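Local coordinates for protein botulinum neurotoxin type C1 (Clostridium botulinum, PDB 3R4S) that binds gangliosides through its receptor-binding region to enter nerve cells, where its light chain acts as a zinc protease, at residues Tyr29-Leu41 / Leu51-Gln65. Residues are numbered along the deposited sequence; the frame is centred on the assembly and turned at random.
Sequences YNAEVSEEGDVQL and LGSSGEDRGKVIVTQ
Val61 meets strand 32-36 with one methyl branch, and the loop after it with the other as well: CG1 goes to Val33, 4.1 Å from its CG1, while CG2 packs against Val39 CG1, 4.0 Å away, and the CG of Glu35. With chi1 at 175°, CG1 stands anti to the backbone N and CG2 beside it, which turns the two branches to different neighbours. Further along the same face, Ala31 CB fills the dip beside Val63, 3.8 Å from its CG1. At the other end Val39 lies alongside Leu51, whose CD2 reaches to both of its methyls. CG2 of Val39 also presses on the bare CA of Gly59 at 3.8 Å, where the chain, just before strand 60-64, carries no side chain. Ala31, Val33, Val61 and Val63 face the interior of the jelly-roll, concanavalin-like half of the receptor-binding region, where Leu14, Leu16, Leu23 and Phe49 of the other sheet meet them. Strand 32-36 runs antiparallel to 60-64, and Glu32, Ser34 and Glu36 each exchange a pair of backbone hydrogen bonds with Thr64, Ile62 and Lys60. The opposite face is more polar. There the extended chains of Glu36 and Lys60 lie side by side, OE1 of Glu36 resting 3.9 Å from Lys60 CD, with the charged ends too far apart for a salt bridge; OE2 of Glu36 touches Ile62 CD1, which comes in at a slant from two residues further along the same strand. Past Gly37 the ladder ends in a bond from Asp38 N to Asp57 O, 3.0 Å, and one water bridges the chains, donating to Asp38 O and accepting from the N of Gly52 and Gly59.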
ATOM      1  N   TYR A  29      17.480  19.682 -15.468  1.00 21.97           N
ATOM      2  CA  TYR A  29      18.777  19.232 -15.970  1.00 26.23           C
ATOM      3  C   TYR A  29      18.636  18.436 -17.261  1.00 25.52           C
ATOM      4  O   TYR A  29      19.627  18.041 -17.883  1.00 26.18           O
ATOM      5  CB  TYR A  29      19.555  18.464 -14.887  1.00 22.06           C
ATOM      6  CG  TYR A  29      19.883  19.371 -13.736  1.00 22.59           C
ATOM      7  CD1 TYR A  29      21.013  20.183 -13.764  1.00 23.16           C
ATOM      8  CD2 TYR A  29      19.030  19.473 -12.653  1.00 23.34           C
ATOM      9  CE1 TYR A  29      21.300  21.041 -12.711  1.00 23.42           C
ATOM     10  CE2 TYR A  29      19.300  20.329 -11.614  1.00 24.42           C
ATOM     11  CZ  TYR A  29      20.439  21.108 -11.645  1.00 24.67           C
ATOM     12  OH  TYR A  29      20.696  21.961 -10.596  1.00 33.04           O
ATOM     13  N   ASN A  30      17.392  18.225 -17.668  1.00 23.05           N
ATOM     14  CA  ASN A  30      17.108  17.686 -18.995  1.00 27.87           C
ATOM     15  C   ASN A  30      17.737  16.327 -19.290  1.00 30.75           C
ATOM     16  O   ASN A  30      18.340  16.141 -20.345  1.00 25.24           O
ATOM     17  CB  ASN A  30      17.531  18.698 -20.070  1.00 29.78           C
ATOM     18  CG  ASN A  30      16.680  19.956 -20.042  1.00 38.67           C
ATOM     19  OD1 ASN A  30      15.453  19.881 -19.927  1.00 43.76           O
ATOM     20  ND2 ASN A  30      17.325  21.119 -20.137  1.00 46.83           N
ATOM     21  N   ALA A  31      17.610  15.375 -18.368  1.00 24.43           N
ATOM     22  CA  ALA A  31      18.049  14.021 -18.679  1.00 25.67           C
ATOM     23  C   ALA A  31      17.252  13.529 -19.875  1.00 25.18           C
ATOM     24  O   ALA A  31      16.101  13.907 -20.056  1.00 27.53           O
ATOM     25  CB  ALA A  31      17.855  13.084 -17.485  1.00 22.89           C
ATOM     26  N   GLU A  32      17.871  12.696 -20.696  1.00 25.22           N
ATOM     27  CA  GLU A  32      17.182  12.066 -21.809  1.00 26.95           C
ATOM     28  C   GLU A  32      16.500  10.795 -21.317  1.00 28.24           C
ATOM     29  O   GLU A  32      17.081  10.020 -20.556  1.00 28.22           O
ATOM     30  CB  GLU A  32      18.183  11.730 -22.920  1.00 30.29           C
ATOM     31  CG  GLU A  32      17.651  10.751 -23.960  1.00 42.76           C
ATOM     32  CD  GLU A  32      18.751  10.157 -24.843  1.00 52.93           C
ATOM     33  OE1 GLU A  32      19.897  10.673 -24.822  1.00 52.75           O
ATOM     34  OE2 GLU A  32      18.461   9.169 -25.560  1.00 53.43           O
ATOM     35  N   VAL A  33      15.265  10.586 -21.744  1.00 26.03           N
ATOM     36  CA  VAL A  33      14.498   9.430 -21.320  1.00 26.62           C
ATOM     37  C   VAL A  33      13.937   8.717 -22.530  1.00 31.04           C
ATOM     38  O   VAL A  33      13.264   9.329 -23.353  1.00 32.93           O
ATOM     39  CB  VAL A  33      13.305   9.835 -20.430  1.00 27.31           C
ATOM     40  CG1 VAL A  33      12.566   8.583 -19.933  1.00 19.77           C
ATOM     41  CG2 VAL A  33      13.760  10.707 -19.273  1.00 22.21           C
ATOM     42  N   SER A  34      14.200   7.424 -22.640  1.00 30.26           N
ATOM     43  CA  SER A  34      13.591   6.651 -23.709  1.00 33.00           C
ATOM     44  C   SER A  34      12.920   5.379 -23.193  1.00 32.13           C
ATOM     45  O   SER A  34      13.234   4.888 -22.105  1.00 31.32           O
ATOM     46  CB  SER A  34      14.614   6.333 -24.800  1.00 33.67           C
ATOM     47  OG  SER A  34      15.625   5.481 -24.318  1.00 42.88           O
ATOM     48  N   GLU A  35      11.979   4.864 -23.974  1.00 32.19           N
ATOM     49  CA  GLU A  35      11.293   3.620 -23.647  1.00 32.28           C
ATOM     50  C   GLU A  35      11.487   2.603 -24.749  1.00 35.72           C
ATOM     51  O   GLU A  35      11.543   2.952 -25.930  1.00 35.43           O
ATOM     52  CB  GLU A  35       9.800   3.848 -23.472  1.00 30.25           C
ATOM     53  CG  GLU A  35       9.431   4.578 -22.213  1.00 38.15           C
ATOM     54  CD  GLU A  35       9.125   6.031 -22.464  1.00 48.61           C
ATOM     55  OE1 GLU A  35       7.966   6.453 -22.219  1.00 53.11           O
ATOM     56  OE2 GLU A  35      10.043   6.747 -22.916  1.00 48.70           O
ATOM     57  N   GLU A  36      11.584   1.342 -24.347  1.00 33.57           N
ATOM     58  CA  GLU A  36      11.637   0.219 -25.269  1.00 34.20           C
ATOM     59  C   GLU A  36      10.743  -0.870 -24.711  1.00 33.71           C
ATOM     60  O   GLU A  36      10.621  -1.013 -23.495  1.00 28.00           O
ATOM     61  CB  GLU A  36      13.070  -0.309 -25.395  1.00 34.86           C
ATOM     62  CG  GLU A  36      14.050   0.712 -25.949  1.00 43.73           C
ATOM     63  CD  GLU A  36      15.478   0.200 -25.996  1.00 48.24           C
ATOM     64  OE1 GLU A  36      15.675  -1.029 -25.884  1.00 44.09           O
ATOM     65  OE2 GLU A  36      16.402   1.033 -26.151  1.00 47.55           O
ATOM     66  N   GLY A  37      10.126  -1.642 -25.599  1.00 32.48           N
ATOM     67  CA  GLY A  37       9.299  -2.755 -25.182  1.00 30.45           C
ATOM     68  C   GLY A  37       7.960  -2.317 -24.621  1.00 26.77           C
ATOM     69  O   GLY A  37       7.468  -1.231 -24.914  1.00 29.42           O
ATOM     70  N   ASP A  38       7.384  -3.170 -23.788  1.00 25.89           N
ATOM     71  CA  ASP A  38       6.056  -2.949 -23.233  1.00 28.57           C
ATOM     72  C   ASP A  38       6.115  -2.069 -21.987  1.00 27.64           C
ATOM     73  O   ASP A  38       6.278  -2.576 -20.881  1.00 27.73           O
ATOM     74  CB  ASP A  38       5.420  -4.301 -22.890  1.00 29.04           C
ATOM     75  CG  ASP A  38       3.964  -4.185 -22.481  1.00 30.83           C
ATOM     76  OD1 ASP A  38       3.313  -5.242 -22.340  1.00 39.03           O
ATOM     77  OD2 ASP A  38       3.462  -3.056 -22.299  1.00 32.04           O
ATOM     78  N   VAL A  39       5.986  -0.757 -22.166  1.00 25.47           N
ATOM     79  CA  VAL A  39       5.902   0.161 -21.035  1.00 27.93           C
ATOM     80  C   VAL A  39       4.522   0.791 -20.989  1.00 28.16           C
ATOM     81  O   VAL A  39       4.163   1.541 -21.896  1.00 31.42           O
ATOM     82  CB  VAL A  39       6.940   1.306 -21.129  1.00 30.62           C
ATOM     83  CG1 VAL A  39       6.849   2.191 -19.889  1.00 24.73           C
ATOM     84  CG2 VAL A  39       8.346   0.760 -21.297  1.00 28.02           C
ATOM     85  N   GLN A  40       3.752   0.501 -19.941  1.00 25.98           N
ATOM     86  CA  GLN A  40       2.403   1.072 -19.809  1.00 30.77           C
ATOM     87  C   GLN A  40       2.380   2.324 -18.938  1.00 30.96           C
ATOM     88  O   GLN A  40       2.804   2.290 -17.781  1.00 24.81           O
ATOM     89  CB  GLN A  40       1.421   0.050 -19.230  1.00 27.60           C
ATOM     90  CG  GLN A  40       1.051  -1.078 -20.176  1.00 32.60           C
ATOM     91  CD  GLN A  40       0.463  -0.573 -21.487  1.00 35.32           C
ATOM     92  OE1 GLN A  40      -0.524   0.168 -21.496  1.00 34.62           O
ATOM     93  NE2 GLN A  40       1.069  -0.980 -22.603  1.00 31.45           N
ATOM     94  N   LEU A  41       1.872   3.421 -19.494  1.00 28.76           N
ATOM     95  CA  LEU A  41       1.717   4.657 -18.740  1.00 24.45           C
ATOM     96  C   LEU A  41       0.290   4.817 -18.260  1.00 29.98           C
ATOM     97  O   LEU A  41      -0.657   4.628 -19.017  1.00 34.72           O
ATOM     98  CB  LEU A  41       2.083   5.870 -19.595  1.00 28.97           C
ATOM     99  CG  LEU A  41       3.516   5.966 -20.095  1.00 34.09           C
ATOM    100  CD1 LEU A  41       3.795   7.389 -20.586  1.00 31.86           C
ATOM    101  CD2 LEU A  41       4.472   5.576 -18.988  1.00 26.74           C
ATOM    102  N   LEU A  51       6.056  -1.987 -15.662  1.00 23.72           N
ATOM    103  CA  LEU A  51       6.925  -2.921 -16.372  1.00 23.37           C
ATOM    104  C   LEU A  51       6.629  -4.368 -15.987  1.00 25.54           C
ATOM    105  O   LEU A  51       6.175  -4.644 -14.881  1.00 26.94           O
ATOM    106  CB  LEU A  51       8.393  -2.630 -16.072  1.00 24.91           C
ATOM    107  CG  LEU A  51       8.913  -1.220 -16.317  1.00 26.68           C
ATOM    108  CD1 LEU A  51      10.390  -1.164 -15.966  1.00 21.36           C
ATOM    109  CD2 LEU A  51       8.673  -0.774 -17.763  1.00 27.53           C
ATOM    110  N   GLY A  52       6.900  -5.289 -16.905  1.00 24.80           N
ATOM    111  CA  GLY A  52       6.710  -6.703 -16.657  1.00 25.80           C
ATOM    112  C   GLY A  52       8.023  -7.440 -16.805  1.00 26.80           C
ATOM    113  O   GLY A  52       8.969  -6.916 -17.394  1.00 25.37           O
ATOM    114  N   SER A  53       8.085  -8.656 -16.272  1.00 26.59           N
ATOM    115  CA  SER A  53       9.334  -9.419 -16.257  1.00 29.77           C
ATOM    116  C   SER A  53       9.475 -10.445 -17.383  1.00 36.45           C
ATOM    117  O   SER A  53      10.578 -10.901 -17.663  1.00 35.87           O
ATOM    118  CB  SER A  53       9.508 -10.140 -14.917  1.00 28.42           C
ATOM    119  OG  SER A  53       8.531 -11.151 -14.759  1.00 27.54           O
ATOM    120  N   SER A  54       8.376 -10.828 -18.020  1.00 36.23           N
ATOM    121  CA  SER A  54       8.455 -11.924 -18.979  1.00 40.29           C
ATOM    122  C   SER A  54       8.525 -11.487 -20.447  1.00 41.64           C
ATOM    123  O   SER A  54       7.857 -10.543 -20.869  1.00 42.71           O
ATOM    124  CB  SER A  54       7.318 -12.925 -18.754  1.00 42.09           C
ATOM    125  OG  SER A  54       6.061 -12.335 -19.031  1.00 49.16           O
ATOM    126  N   GLY A  55       9.361 -12.182 -21.214  1.00 44.59           N
ATOM    127  CA  GLY A  55       9.446 -11.972 -22.649  1.00 43.25           C
ATOM    128  C   GLY A  55      10.635 -11.126 -23.035  1.00 46.55           C
ATOM    129  O   GLY A  55      11.208 -10.435 -22.194  1.00 49.00           O
ATOM    130  N   GLU A  56      11.012 -11.177 -24.307  1.00 46.85           N
ATOM    131  CA  GLU A  56      12.116 -10.353 -24.790  1.00 54.26           C
ATOM    132  C   GLU A  56      11.643  -8.922 -24.993  1.00 49.67           C
ATOM    133  O   GLU A  56      12.442  -7.979 -24.946  1.00 48.68           O
ATOM    134  CB  GLU A  56      12.703 -10.912 -26.093  1.00 58.95           C
ATOM    135  CG  GLU A  56      13.585 -12.142 -25.911  1.00 69.09           C
ATOM    136  CD  GLU A  56      14.237 -12.598 -27.211  1.00 81.10           C
ATOM    137  OE1 GLU A  56      15.341 -13.187 -27.149  1.00 79.33           O
ATOM    138  OE2 GLU A  56      13.647 -12.366 -28.294  1.00 75.17           O
ATOM    139  N   ASP A  57      10.336  -8.769 -25.207  1.00 46.69           N
ATOM    140  CA  ASP A  57       9.730  -7.453 -25.403  1.00 48.12           C
ATOM    141  C   ASP A  57       9.286  -6.803 -24.083  1.00 41.76           C
ATOM    142  O   ASP A  57       8.399  -5.947 -24.075  1.00 36.59           O
ATOM    143  CB  ASP A  57       8.522  -7.561 -26.338  1.00 50.58           C
ATOM    144  CG  ASP A  57       7.347  -8.275 -25.686  1.00 56.10           C
ATOM    145  OD1 ASP A  57       7.588  -9.293 -24.996  1.00 54.04           O
ATOM    146  OD2 ASP A  57       6.190  -7.816 -25.858  1.00 56.92           O
ATOM    147  N   ARG A  58       9.886  -7.199 -22.967  1.00 36.67           N
ATOM    148  CA  ARG A  58       9.529  -6.565 -21.707  1.00 37.23           C
ATOM    149  C   ARG A  58       9.962  -5.109 -21.715  1.00 32.13           C
ATOM    150  O   ARG A  58      10.911  -4.736 -22.407  1.00 29.51           O
ATOM    151  CB  ARG A  58      10.109  -7.308 -20.505  1.00 35.20           C
ATOM    152  CG  ARG A  58      11.618  -7.357 -20.431  1.00 31.83           C
ATOM    153  CD  ARG A  58      12.006  -8.275 -19.289  1.00 34.97           C
ATOM    154  NE  ARG A  58      13.443  -8.355 -19.085  1.00 36.43           N
ATOM    155  CZ  ARG A  58      14.252  -9.132 -19.794  1.00 44.96           C
ATOM    156  NH1 ARG A  58      13.758  -9.896 -20.761  1.00 41.96           N
ATOM    157  NH2 ARG A  58      15.555  -9.146 -19.536  1.00 43.89           N
ATOM    158  N   GLY A  59       9.243  -4.292 -20.955  1.00 29.81           N
ATOM    159  CA  GLY A  59       9.501  -2.869 -20.901  1.00 26.66           C
ATOM    160  C   GLY A  59      10.852  -2.512 -20.313  1.00 26.58           C
ATOM    161  O   GLY A  59      11.369  -3.175 -19.412  1.00 25.45           O
ATOM    162  N   LYS A  60      11.405  -1.424 -20.824  1.00 23.08           N
ATOM    163  CA  LYS A  60      12.707  -0.938 -20.421  1.00 30.21           C
ATOM    164  C   LYS A  60      12.613   0.590 -20.484  1.00 31.64           C
ATOM    165  O   LYS A  60      12.273   1.142 -21.525  1.00 27.67           O
ATOM    166  CB  LYS A  60      13.746  -1.470 -21.423  1.00 28.61           C
ATOM    167  CG  LYS A  60      15.200  -1.313 -21.046  1.00 36.43           C
ATOM    168  CD  LYS A  60      16.099  -1.981 -22.108  1.00 32.66           C
ATOM    169  CE  LYS A  60      17.570  -1.837 -21.765  1.00 43.70           C
ATOM    170  NZ  LYS A  60      18.470  -2.387 -22.830  1.00 47.60           N
ATOM    171  N   VAL A  61      12.872   1.272 -19.370  1.00 25.38           N
ATOM    172  CA  VAL A  61      12.941   2.726 -19.384  1.00 23.12           C
ATOM    173  C   VAL A  61      14.375   3.134 -19.088  1.00 27.07           C
ATOM    174  O   VAL A  61      14.919   2.768 -18.052  1.00 22.12           O
ATOM    175  CB  VAL A  61      12.006   3.368 -18.347  1.00 21.45           C
ATOM    176  CG1 VAL A  61      12.209   4.881 -18.307  1.00 21.09           C
ATOM    177  CG2 VAL A  61      10.543   3.023 -18.640  1.00 22.03           C
ATOM    178  N   ILE A  62      14.987   3.880 -20.003  1.00 23.09           N
ATOM    179  CA  ILE A  62      16.379   4.266 -19.853  1.00 25.41           C
ATOM    180  C   ILE A  62      16.513   5.771 -19.638  1.00 26.62           C
ATOM    181  O   ILE A  62      16.086   6.559 -20.481  1.00 24.77           O
ATOM    182  CB  ILE A  62      17.185   3.882 -21.095  1.00 26.34           C
ATOM    183  CG1 ILE A  62      16.975   2.408 -21.435  1.00 29.65           C
ATOM    184  CG2 ILE A  62      18.651   4.193 -20.893  1.00 23.82           C
ATOM    185  CD1 ILE A  62      17.639   1.996 -22.722  1.00 38.17           C
ATOM    186  N   VAL A  63      17.096   6.164 -18.505  1.00 21.76           N
ATOM    187  CA  VAL A  63      17.347   7.576 -18.220  1.00 20.69           C
ATOM    188  C   VAL A  63      18.833   7.850 -18.408  1.00 25.02           C
ATOM    189  O   VAL A  63      19.678   7.175 -17.804  1.00 25.21           O
ATOM    190  CB  VAL A  63      16.962   7.951 -16.779  1.00 20.73           C
ATOM    191  CG1 VAL A  63      17.248   9.423 -16.516  1.00 23.08           C
ATOM    192  CG2 VAL A  63      15.493   7.630 -16.506  1.00 19.43           C
ATOM    193  N   THR A  64      19.155   8.823 -19.257  1.00 22.32           N
ATOM    194  CA  THR A  64      20.546   9.212 -19.477  1.00 23.28           C
ATOM    195  C   THR A  64      20.755  10.632 -18.985  1.00 22.98           C
ATOM    196  O   THR A  64      20.293  11.597 -19.597  1.00 24.53           O
ATOM    197  CB  THR A  64      20.951   9.094 -20.950  1.00 27.68           C
ATOM    198  OG1 THR A  64      20.707   7.756 -21.393  1.00 25.79           O
ATOM    199  CG2 THR A  64      22.437   9.428 -21.135  1.00 25.65           C
ATOM    200  N   GLN A  65      21.444  10.749 -17.860  1.00 21.22           N
ATOM    201  CA  GLN A  65      21.647  12.040 -17.224  1.00 23.36           C
ATOM    202  C   GLN A  65      22.805  12.786 -17.853  1.00 26.42           C
ATOM    203  O   GLN A  65      23.695  12.191 -18.466  1.00 23.15           O
ATOM    204  CB  GLN A  65      21.942  11.861 -15.738  1.00 20.33           C
ATOM    205  CG  GLN A  65      20.787  11.264 -14.950  1.00 23.47           C
ATOM    206  CD  GLN A  65      21.196  10.916 -13.539  1.00 26.98           C
ATOM    207  OE1 GLN A  65      21.034  11.725 -12.627  1.00 31.26           O
ATOM    208  NE2 GLN A  65      21.764   9.717 -13.354  1.00 28.63           N
TER
HETATM  209  O   HOH W   1       6.969  -4.984 -19.726  1.00 29.01           O